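Local structure of aldehyde dehydrogenase 12 (Zea mays, 6D97) at residues A[421-424]-A[425-429]; A[320-324]-A[325-329]; A[446-449]-A[450-454]; A[284-287]-A[288-292]. The protein probably catalyses the NAD-dependent oxidation of L-glutamate gamma-semialdehyde to glutamate, the last step of proline catabolism in plants. One frame throughout, in Å; residues are numbered along the deposited sequence.

Contact 1 of 4, residues A[421-424]-A[425-429]; sequences LKSG and NFELV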
loop_
_atom_site.group_PDB
_atom_site.type_symbol
_atom_site.label_atom_id
_atom_site.label_comp_id
_atom_site.label_asym_id
_atom_site.label_seq_id
_atom_site.Cartn_x
_atom_site.Cartn_y
_atom_site.Cartn_z
ATOM N N LEU A 421 20.584 28.913 -24.654
ATOM C CA LEU A 421 19.423 29.504 -23.997
ATOM C C LEU A 421 18.713 30.533 -24.862
ATOM O O LEU A 421 17.555 30.865 -24.584
ATOM C CB LEU A 421 19.843 30.140 -22.675
ATOM C CG LEU A 421 20.132 29.106 -21.589
ATOM C CD1 LEU A 421 20.467 29.791 -20.283
ATOM C CD2 LEU A 421 18.941 28.179 -21.419
ATOM N N LYS A 422 19.370 31.036 -25.900
ATOM C CA LYS A 422 18.757 32.034 -26.759
ATOM C C LYS A 422 17.638 31.415 -27.585
ATOM O O LYS A 422 17.653 30.223 -27.904
ATOM C CB LYS A 422 19.812 32.661 -27.667
ATOM C CG LYS A 422 20.873 33.428 -26.897
ATOM C CD LYS A 422 22.000 33.878 -27.802
ATOM C CE LYS A 422 22.627 35.155 -27.278
ATOM N NZ LYS A 422 24.113 35.109 -27.247
ATOM N N SER A 423 16.646 32.240 -27.909
ATOM C CA SER A 423 15.533 31.783 -28.726
ATOM C C SER A 423 16.029 31.409 -30.119
ATOM O O SER A 423 17.036 31.933 -30.608
ATOM C CB SER A 423 14.455 32.864 -28.811
ATOM O OG SER A 423 13.159 32.298 -28.929
ATOM N N GLY A 424 15.321 30.481 -30.753
ATOM C CA GLY A 424 15.748 29.965 -32.037
ATOM C C GLY A 424 16.810 28.898 -31.879
ATOM O O GLY A 424 16.628 27.761 -32.328
ATOM N N ASN A 425 17.924 29.256 -31.233
ATOM C CA ASN A 425 18.963 28.273 -30.946
ATOM C C ASN A 425 18.436 27.165 -30.046
ATOM O O ASN A 425 18.779 25.993 -30.233
ATOM C CB ASN A 425 20.170 28.941 -30.290
ATOM C CG ASN A 425 20.914 29.856 -31.223
ATOM O OD1 ASN A 425 20.748 29.797 -32.441
ATOM N ND2 ASN A 425 21.762 30.702 -30.656
ATOM N N PHE A 426 17.589 27.511 -29.074
ATOM C CA PHE A 426 17.106 26.510 -28.129
ATOM C C PHE A 426 16.300 25.422 -28.832
ATOM O O PHE A 426 16.531 24.225 -28.623
ATOM C CB PHE A 426 16.267 27.171 -27.036
ATOM C CG PHE A 426 15.806 26.209 -25.981
ATOM C CD1 PHE A 426 16.642 25.868 -24.930
ATOM C CD2 PHE A 426 14.558 25.608 -26.064
ATOM C CE1 PHE A 426 16.239 24.970 -23.969
ATOM C CE2 PHE A 426 14.147 24.703 -25.104
ATOM C CZ PHE A 426 14.991 24.385 -24.054
ATOM N N GLU A 427 15.327 25.822 -29.657
ATOM C CA GLU A 427 14.501 24.849 -30.369
ATOM C C GLU A 427 15.347 23.961 -31.284
ATOM O O GLU A 427 15.079 22.757 -31.403
ATOM C CB GLU A 427 13.420 25.569 -31.189
ATOM C CG GLU A 427 12.336 26.297 -30.389
ATOM C CD GLU A 427 12.856 27.518 -29.674
ATOM O OE1 GLU A 427 13.891 28.050 -30.090
ATOM O OE2 GLU A 427 12.255 27.945 -28.681
ATOM N N LEU A 428 16.377 24.515 -31.914
ATOM C CA LEU A 428 17.292 23.710 -32.718
ATOM C C LEU A 428 18.122 22.762 -31.844
ATOM O O LEU A 428 18.249 21.568 -32.158
ATOM C CB LEU A 428 18.208 24.628 -33.538
ATOM C CG LEU A 428 19.252 23.948 -34.421
ATOM C CD1 LEU A 428 18.580 23.193 -35.543
ATOM C CD2 LEU A 428 20.250 24.966 -34.952
ATOM N N VAL A 429 18.712 23.272 -30.752
ATOM C CA VAL A 429 19.602 22.467 -29.905
ATOM C C VAL A 429 18.827 21.333 -29.242
ATOM O O VAL A 429 19.316 20.192 -29.156
ATOM C CB VAL A 429 20.313 23.376 -28.869
ATOM C CG1 VAL A 429 20.866 22.570 -27.676
ATOM C CG2 VAL A 429 21.415 24.184 -29.546
#

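Contact 2 of 4, residues A[320-324]-A[325-329]; sequences AYACS and GQKCS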
loop_
_atom_site.group_PDB
_atom_site.type_symbol
_atom_site.label_atom_id
_atom_site.label_comp_id
_atom_site.label_asym_id
_atom_site.label_seq_id
_atom_site.Cartn_x
_atom_site.Cartn_y
_atom_site.Cartn_z
ATOM N N ALA A 320 24.701 7.527 -25.121
ATOM C CA ALA A 320 24.494 8.313 -26.329
ATOM C C ALA A 320 24.459 7.454 -27.585
ATOM O O ALA A 320 23.757 7.801 -28.543
ATOM C CB ALA A 320 25.583 9.379 -26.455
ATOM N N TYR A 321 25.181 6.332 -27.610
ATOM C CA TYR A 321 25.510 5.703 -28.881
ATOM C C TYR A 321 25.180 4.223 -28.997
ATOM O O TYR A 321 25.239 3.700 -30.116
ATOM C CB TYR A 321 26.998 5.909 -29.189
ATOM C CG TYR A 321 27.344 7.370 -29.299
ATOM C CD1 TYR A 321 26.550 8.228 -30.052
ATOM C CD2 TYR A 321 28.442 7.897 -28.631
ATOM C CE1 TYR A 321 26.851 9.566 -30.152
ATOM C CE2 TYR A 321 28.751 9.236 -28.722
ATOM C CZ TYR A 321 27.953 10.066 -29.486
ATOM O OH TYR A 321 28.252 11.403 -29.583
ATOM N N ALA A 322 24.847 3.530 -27.909
ATOM C CA ALA A 322 24.323 2.178 -28.047
ATOM C C ALA A 322 23.075 2.208 -28.919
ATOM O O ALA A 322 22.276 3.145 -28.847
ATOM C CB ALA A 322 24.005 1.570 -26.681
ATOM N N CYS A 323 22.928 1.190 -29.766
ATOM C CA CYS A 323 21.881 1.143 -30.784
ATOM C C CYS A 323 21.931 2.350 -31.713
ATOM O O CYS A 323 20.911 2.716 -32.302
ATOM C CB CYS A 323 20.486 1.033 -30.155
ATOM S SG CYS A 323 20.312 -0.317 -28.964
ATOM N N SER A 324 23.102 2.981 -31.839
ATOM C CA SER A 324 23.262 4.214 -32.614
ATOM C C SER A 324 22.282 5.287 -32.146
ATOM O O SER A 324 21.683 6.005 -32.948
ATOM C CB SER A 324 23.109 3.946 -34.113
ATOM O OG SER A 324 23.779 2.756 -34.488
ATOM N N GLY A 325 22.099 5.375 -30.830
ATOM C CA GLY A 325 21.245 6.377 -30.228
ATOM C C GLY A 325 19.760 6.155 -30.398
ATOM O O GLY A 325 18.971 7.001 -29.959
ATOM N N GLN A 326 19.345 5.045 -31.007
ATOM C CA GLN A 326 17.930 4.804 -31.280
ATOM C C GLN A 326 17.232 4.211 -30.053
ATOM O O GLN A 326 16.677 3.112 -30.072
ATOM C CB GLN A 326 17.783 3.913 -32.506
ATOM C CG GLN A 326 18.313 4.562 -33.777
ATOM C CD GLN A 326 18.341 3.611 -34.946
ATOM O OE1 GLN A 326 17.528 3.716 -35.866
ATOM N NE2 GLN A 326 19.277 2.667 -34.917
ATOM N N LYS A 327 17.272 4.979 -28.967
ATOM C CA LYS A 327 16.519 4.701 -27.753
ATOM C C LYS A 327 15.760 5.958 -27.359
ATOM O O LYS A 327 16.312 7.061 -27.423
ATOM C CB LYS A 327 17.444 4.272 -26.607
ATOM C CG LYS A 327 18.285 3.042 -26.906
ATOM C CD LYS A 327 19.148 2.666 -25.711
ATOM C CE LYS A 327 19.576 1.210 -25.779
ATOM N NZ LYS A 327 20.521 0.858 -24.694
ATOM N N CYS A 328 14.497 5.805 -26.951
ATOM C CA CYS A 328 13.788 6.969 -26.427
ATOM C C CYS A 328 14.457 7.529 -25.182
ATOM O O CYS A 328 14.116 8.641 -24.767
ATOM C CB CYS A 328 12.328 6.634 -26.113
ATOM S SG CYS A 328 11.888 4.898 -26.350
ATOM N N SER A 329 15.396 6.790 -24.590
ATOM C CA SER A 329 16.108 7.188 -23.384
ATOM C C SER A 329 17.531 7.661 -23.654
ATOM O O SER A 329 18.261 7.951 -22.702
ATOM C CB SER A 329 16.137 6.023 -22.387
ATOM O OG SER A 329 16.756 4.875 -22.947
#

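Contact 3 of 4, residues A[446-449]-A[450-454]; sequences DQLE and LVLEA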
loop_
_atom_site.group_PDB
_atom_site.type_symbol
_atom_site.label_atom_id
_atom_site.label_comp_id
_atom_site.label_asym_id
_atom_site.label_seq_id
_atom_site.Cartn_x
_atom_site.Cartn_y
_atom_site.Cartn_z
ATOM N N ASP A 446 28.617 29.015 -11.248
ATOM C CA ASP A 446 27.625 30.068 -11.076
ATOM C C ASP A 446 26.409 29.907 -11.981
ATOM O O ASP A 446 25.483 30.719 -11.891
ATOM C CB ASP A 446 28.261 31.441 -11.335
ATOM C CG ASP A 446 29.697 31.525 -10.844
ATOM O OD1 ASP A 446 30.608 31.108 -11.592
ATOM O OD2 ASP A 446 29.913 32.003 -9.709
ATOM N N GLN A 447 26.379 28.886 -12.841
ATOM C CA GLN A 447 25.420 28.821 -13.937
ATOM C C GLN A 447 24.439 27.657 -13.829
ATOM O O GLN A 447 23.806 27.302 -14.831
ATOM C CB GLN A 447 26.155 28.736 -15.276
ATOM C CG GLN A 447 27.061 29.908 -15.590
ATOM C CD GLN A 447 27.668 29.800 -16.975
ATOM O OE1 GLN A 447 28.311 28.804 -17.311
ATOM N NE2 GLN A 447 27.449 30.818 -17.796
ATOM N N LEU A 448 24.297 27.044 -12.650
ATOM C CA LEU A 448 23.364 25.926 -12.534
ATOM C C LEU A 448 21.938 26.350 -12.865
ATOM O O LEU A 448 21.162 25.553 -13.404
ATOM C CB LEU A 448 23.422 25.315 -11.134
ATOM C CG LEU A 448 22.513 24.092 -10.957
ATOM C CD1 LEU A 448 22.862 23.010 -11.977
ATOM C CD2 LEU A 448 22.563 23.541 -9.538
ATOM N N GLU A 449 21.582 27.604 -12.567
ATOM C CA GLU A 449 20.243 28.089 -12.889
ATOM C C GLU A 449 19.990 28.055 -14.389
ATOM O O GLU A 449 18.892 27.698 -14.832
ATOM C CB GLU A 449 20.054 29.505 -12.347
ATOM C CG GLU A 449 20.210 29.610 -10.845
ATOM C CD GLU A 449 19.144 28.833 -10.097
ATOM O OE1 GLU A 449 18.019 28.713 -10.627
ATOM O OE2 GLU A 449 19.433 28.342 -8.983
ATOM N N LEU A 450 20.994 28.429 -15.187
ATOM C CA LEU A 450 20.848 28.380 -16.638
ATOM C C LEU A 450 20.594 26.958 -17.112
ATOM O O LEU A 450 19.774 26.726 -18.008
ATOM C CB LEU A 450 22.099 28.950 -17.307
ATOM C CG LEU A 450 22.542 30.360 -16.914
ATOM C CD1 LEU A 450 23.717 30.817 -17.770
ATOM C CD2 LEU A 450 21.388 31.340 -17.026
ATOM N N VAL A 451 21.292 25.990 -16.519
ATOM C CA VAL A 451 21.093 24.593 -16.886
ATOM C C VAL A 451 19.677 24.153 -16.538
ATOM O O VAL A 451 18.993 23.504 -17.338
ATOM C CB VAL A 451 22.144 23.707 -16.199
ATOM C CG1 VAL A 451 21.822 22.244 -16.419
ATOM C CG2 VAL A 451 23.525 24.041 -16.725
ATOM N N LEU A 452 19.216 24.506 -15.336
ATOM C CA LEU A 452 17.869 24.127 -14.924
ATOM C C LEU A 452 16.808 24.873 -15.721
ATOM O O LEU A 452 15.732 24.322 -15.980
ATOM C CB LEU A 452 17.689 24.375 -13.427
ATOM C CG LEU A 452 18.593 23.543 -12.515
ATOM C CD1 LEU A 452 18.436 23.962 -11.064
ATOM C CD2 LEU A 452 18.284 22.059 -12.683
ATOM N N GLU A 453 17.087 26.121 -16.114
ATOM C CA GLU A 453 16.171 26.828 -17.006
ATOM C C GLU A 453 16.033 26.098 -18.333
ATOM O O GLU A 453 14.923 25.950 -18.859
ATOM C CB GLU A 453 16.648 28.262 -17.239
ATOM C CG GLU A 453 15.807 29.013 -18.266
ATOM C CD GLU A 453 16.428 30.330 -18.706
ATOM O OE1 GLU A 453 17.182 30.934 -17.915
ATOM O OE2 GLU A 453 16.166 30.757 -19.851
ATOM N N ALA A 454 17.152 25.626 -18.890
ATOM C CA ALA A 454 17.097 24.901 -20.154
ATOM C C ALA A 454 16.293 23.615 -20.020
ATOM O O ALA A 454 15.528 23.259 -20.923
ATOM C CB ALA A 454 18.510 24.599 -20.650
#

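Contact 4 of 4, residues A[284-287]-A[288-292]; sequences ADLK and GRVKL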
loop_
_atom_site.group_PDB
_atom_site.type_symbol
_atom_site.label_atom_id
_atom_site.label_comp_id
_atom_site.label_asym_id
_atom_site.label_seq_id
_atom_site.Cartn_x
_atom_site.Cartn_y
_atom_site.Cartn_z
ATOM N N ALA A 284 -5.478 13.811 -29.734
ATOM C CA ALA A 284 -6.571 14.673 -30.158
ATOM C C ALA A 284 -7.680 13.867 -30.821
ATOM O O ALA A 284 -8.863 14.072 -30.527
ATOM C CB ALA A 284 -6.055 15.759 -31.105
ATOM N N ASP A 285 -7.314 12.940 -31.712
ATOM C CA ASP A 285 -8.317 12.131 -32.397
ATOM C C ASP A 285 -9.131 11.309 -31.407
ATOM O O ASP A 285 -10.364 11.256 -31.488
ATOM C CB ASP A 285 -7.648 11.216 -33.423
ATOM C CG ASP A 285 -7.128 11.972 -34.624
ATOM O OD1 ASP A 285 -7.384 13.192 -34.715
ATOM O OD2 ASP A 285 -6.461 11.342 -35.472
ATOM N N LEU A 286 -8.455 10.660 -30.463
ATOM C CA LEU A 286 -9.104 9.836 -29.455
ATOM C C LEU A 286 -9.591 10.645 -28.264
ATOM O O LEU A 286 -10.083 10.056 -27.295
ATOM C CB LEU A 286 -8.148 8.730 -28.998
ATOM C CG LEU A 286 -7.851 7.678 -30.075
ATOM C CD1 LEU A 286 -6.651 6.821 -29.704
ATOM C CD2 LEU A 286 -9.058 6.785 -30.316
ATOM N N LYS A 287 -9.461 11.973 -28.327
ATOM C CA LYS A 287 -9.953 12.877 -27.288
ATOM C C LYS A 287 -9.384 12.512 -25.921
ATOM O O LYS A 287 -10.074 12.576 -24.903
ATOM C CB LYS A 287 -11.482 12.904 -27.256
ATOM C CG LYS A 287 -12.113 13.424 -28.537
ATOM C CD LYS A 287 -13.619 13.528 -28.401
ATOM C CE LYS A 287 -14.225 14.371 -29.518
ATOM N NZ LYS A 287 -14.064 13.781 -30.876
ATOM N N GLY A 288 -8.116 12.105 -25.904
ATOM C CA GLY A 288 -7.412 11.842 -24.670
ATOM C C GLY A 288 -7.600 10.462 -24.086
ATOM O O GLY A 288 -7.090 10.201 -22.990
ATOM N N ARG A 289 -8.311 9.572 -24.775
ATOM C CA ARG A 289 -8.461 8.188 -24.331
ATOM C C ARG A 289 -7.213 7.376 -24.688
ATOM O O ARG A 289 -7.261 6.361 -25.382
ATOM C CB ARG A 289 -9.718 7.581 -24.939
ATOM C CG ARG A 289 -11.001 8.042 -24.276
ATOM C CD ARG A 289 -12.208 7.335 -24.865
ATOM N NE ARG A 289 -13.382 7.418 -24.000
ATOM C CZ ARG A 289 -13.592 6.626 -22.955
ATOM N NH1 ARG A 289 -12.698 5.697 -22.645
ATOM N NH2 ARG A 289 -14.693 6.766 -22.227
ATOM N N VAL A 290 -6.069 7.854 -24.190
ATOM C CA VAL A 290 -4.768 7.300 -24.545
ATOM C C VAL A 290 -3.855 7.307 -23.329
ATOM O O VAL A 290 -4.059 8.056 -22.371
ATOM C CB VAL A 290 -4.089 8.087 -25.692
ATOM C CG1 VAL A 290 -4.859 7.940 -26.979
ATOM C CG2 VAL A 290 -3.952 9.560 -25.317
ATOM N N LYS A 291 -2.832 6.461 -23.383
ATOM C CA LYS A 291 -1.634 6.602 -22.573
ATOM C C LYS A 291 -0.449 6.681 -23.523
ATOM O O LYS A 291 -0.375 5.929 -24.500
ATOM C CB LYS A 291 -1.456 5.443 -21.587
ATOM C CG LYS A 291 -2.468 5.412 -20.454
ATOM C CD LYS A 291 -2.336 6.609 -19.526
ATOM C CE LYS A 291 -3.361 6.532 -18.401
ATOM N NZ LYS A 291 -3.467 7.817 -17.658
ATOM N N LEU A 292 0.464 7.605 -23.249
ATOM C CA LEU A 292 1.519 7.941 -24.188
ATOM C C LEU A 292 2.886 7.644 -23.592
ATOM O O LEU A 292 3.161 7.980 -22.435
ATOM C CB LEU A 292 1.447 9.417 -24.590
ATOM C CG LEU A 292 0.140 9.859 -25.249
ATOM C CD1 LEU A 292 0.149 11.352 -25.538
ATOM C CD2 LEU A 292 -0.094 9.065 -26.526
#

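Contact 1 of 4, residues A[421-424]-A[425-429]
Backbone hydrogen bonds carry most of the meeting between Lys-422, Ser-423 and Gly-424 and the helix 425-429 that follows. Lys-422 O receives Phe-426 N at 3.0 Å, the donor lying almost straight ahead of the carbonyl, although the angle at the hydrogen is only 141°. Gly-424 O takes Leu-428 N at 3.3 Å in a straighter bond of 162°, an i to i+4 link from the N-cap carbonyl into the first turn of the helix. A third bond is weak: Asn-425 N turns back to Ser-423 O at 2.9 Å and closes a tight turn about Gly-424. The positive phi of that glycine would press a CB against the preceding carbonyl and against Asn-425 N.

Gly-424 thus stands as the N-cap. Glu-427, at the third position of the helix, bends its carboxylate back to the N-H of this N-cap residue, OE1 reaching Gly-424 N at 2.9 Å in a weak bond. Its CG lies anti to the carbonyl carbon, and a bend at chi2 (70°) folds the carboxylate toward the start of the helix. The reciprocal bond of a full capping box is missing, because glycine has no side chain to return it.

Apolar and mixed contacts are lighter. Phe-426 CB rests on Lys-422 O at 3.5 Å, while its ring goes on to a cation-pi contact with Arg-457. Leu-428 CB approaches Gly-424 O, and its branches pack on helix 371-382. Asn-425 ND2 passes Lys-422 CB at 4.1 Å on its way to Glu-419 O; Lys-422 NZ forms a salt bridge with the carboxylate of the same Glu-419.

Contact 2 of 4, residues A[320-324]-A[325-329]
Between Ala-322 and Gln-326 the backbone coils the left-handed way, with positive phi at Cys-323, Ser-324 and Gly-325, and two hydrogen bonds close the overlapping turns: Gly-325 N to Ala-322 O at 3.0 Å and Gln-326 N to Cys-323 O at 3.1 Å. The turns end helix 309-321 and lead into a Gly-Gln-Lys-Cys sequence consistent with the active-site cysteine signature of aldehyde dehydrogenases. A CB on Gly-325 would collide with Ser-324 O and crowd Ala-320 O. Directly after it, Gln-326 forms an inverse gamma turn, closed by a weak bond from Lys-327 N to Gly-325 O.

Cys-323 O is gripped twice by one residue. Besides the backbone N-H of Gln-326 it accepts NE2 of the same side chain at 3.1 Å, nearly straight at 167°, and the two donors arrive on opposite faces of the carbonyl plane. The oxygen lies almost in the plane of the amide. With CG beside the backbone N (chi1 -64°) and an extended chain beyond, the amide doubles back over its own turn. Its other end, OE1, accepts Leu-367 N, which fixes the flip of the group. A leucine here would probably cost Cys-323 O one of its two donors and leave Leu-367 N without this acceptor.

Lys-327 runs out straight alongside the turn, and its NZ bonds to Gln-144 OE1 of helix 142-157. On the way, its CE passes Cys-323 SG at 3.6 Å, and NZ itself stands 4.1 Å from Ala-322 CB.

Contact 3 of 4, residues A[446-449]-A[450-454]
Glu-453 N donates to Glu-449 O at 2.7 Å, the shortest bond of the first turns of helix 448-457, with an N-H...O angle of 156°. One residue earlier, Leu-452 N binds Leu-448 O at 2.9 Å. This is the i to i+4 ladder of an alpha helix at its beginning, and it starts less firmly: from the N-cap residue, Gln-447 O receives Val-451 N in a weak bond of 3.3 Å.

The cap residue also sends its side chain, extended beyond CG, at a slant across that of Leu-450, Gln-447 NE2 coming 3.7 Å from Leu-450 CD1. Its OE1 accepts the backbone N of Ser-444, before the helix, which sets the turn of the amide. Leu-450 itself continues on to Leu-417 and Leu-421.

A second pair one turn apart, Leu-448 and Leu-452, faces helix 471-479. Here Leu-448 CG meets Leu-452 CD1 at 4.1 Å. The first torsions differ: Leu-448 sets CG opposite its backbone N (chi1 -177°), whereas Leu-452 swings CG back toward the preceding turn, over Leu-448 O at 3.4 Å. Glu-453 takes no such backward path; its extended chain carries OE2 to a salt bridge with Arg-457. Val-451, finally, sets one methyl beside the cap carbonyl, CG2 lying 3.8 Å from Gln-447 O.

Contact 4 of 4, residues A[284-287]-A[288-292]
Leu-286 and Val-290 meet aslant inside a tight reversal, methyl to methyl, with Leu-286 CD1 only 3.4 Å from Val-290 CG1, a tightly pressed pair. The reversal ends helix 276-285 with a Schellman motif and continues as a type I' turn into strand 290-293, within a beta-alpha-beta unit of the Rossmann-type NAD-binding domain.

Val-290 sets CG1 anti to its carbonyl carbon (chi1 -66°), which turns that methyl to Leu-286, where Val-290 CG1 also lies 3.9 Å from Leu-286 CB. Leu-286 also packs on Thr-270 of the neighbouring strand and Leu-262 of helix 255-265, while Val-290 rests on Ala-283.

Arg-289 is oriented quite differently. Only its root stays at the turn, with CB 3.4 Å from Leu-286 O; the extended chain departs, and NH1 bonds to Gly-507 O of the second subunit. Lys-287 likewise points outward and packs on Glu-280 of that subunit, while a CB on Gly-288 would run into Lys-287 O.

The turn is closed by Arg-289 N, which reaches Leu-286 O at 3.1 Å from well above the carbonyl plane, with the N-H nearly straight at 164°.

Only contacts 1 and 3 touch. Their centres are about 15 Å apart, and Leu-421 CD1 of contact 1 packs at 3.5 Å on Leu-450 CB of contact 3, while Phe-426 CZ meets Ala-454 O at 3.4 Å. Arg-457 ties them further, bonding to Leu-421 O as well as to Glu-453. This pair lies near the surface, away from the cofactor. Contacts 2 and 4 sit instead on different flanks of the NAD site: the side chains of Gln-326 and Leu-286 are each about 8 Å from the bound NAD, though the two contacts' nearest atoms are about 10 Å apart. Contact 4 also borders NAD-binding Asn-259, which Asp-285 OD2 holds by a hydrogen bond.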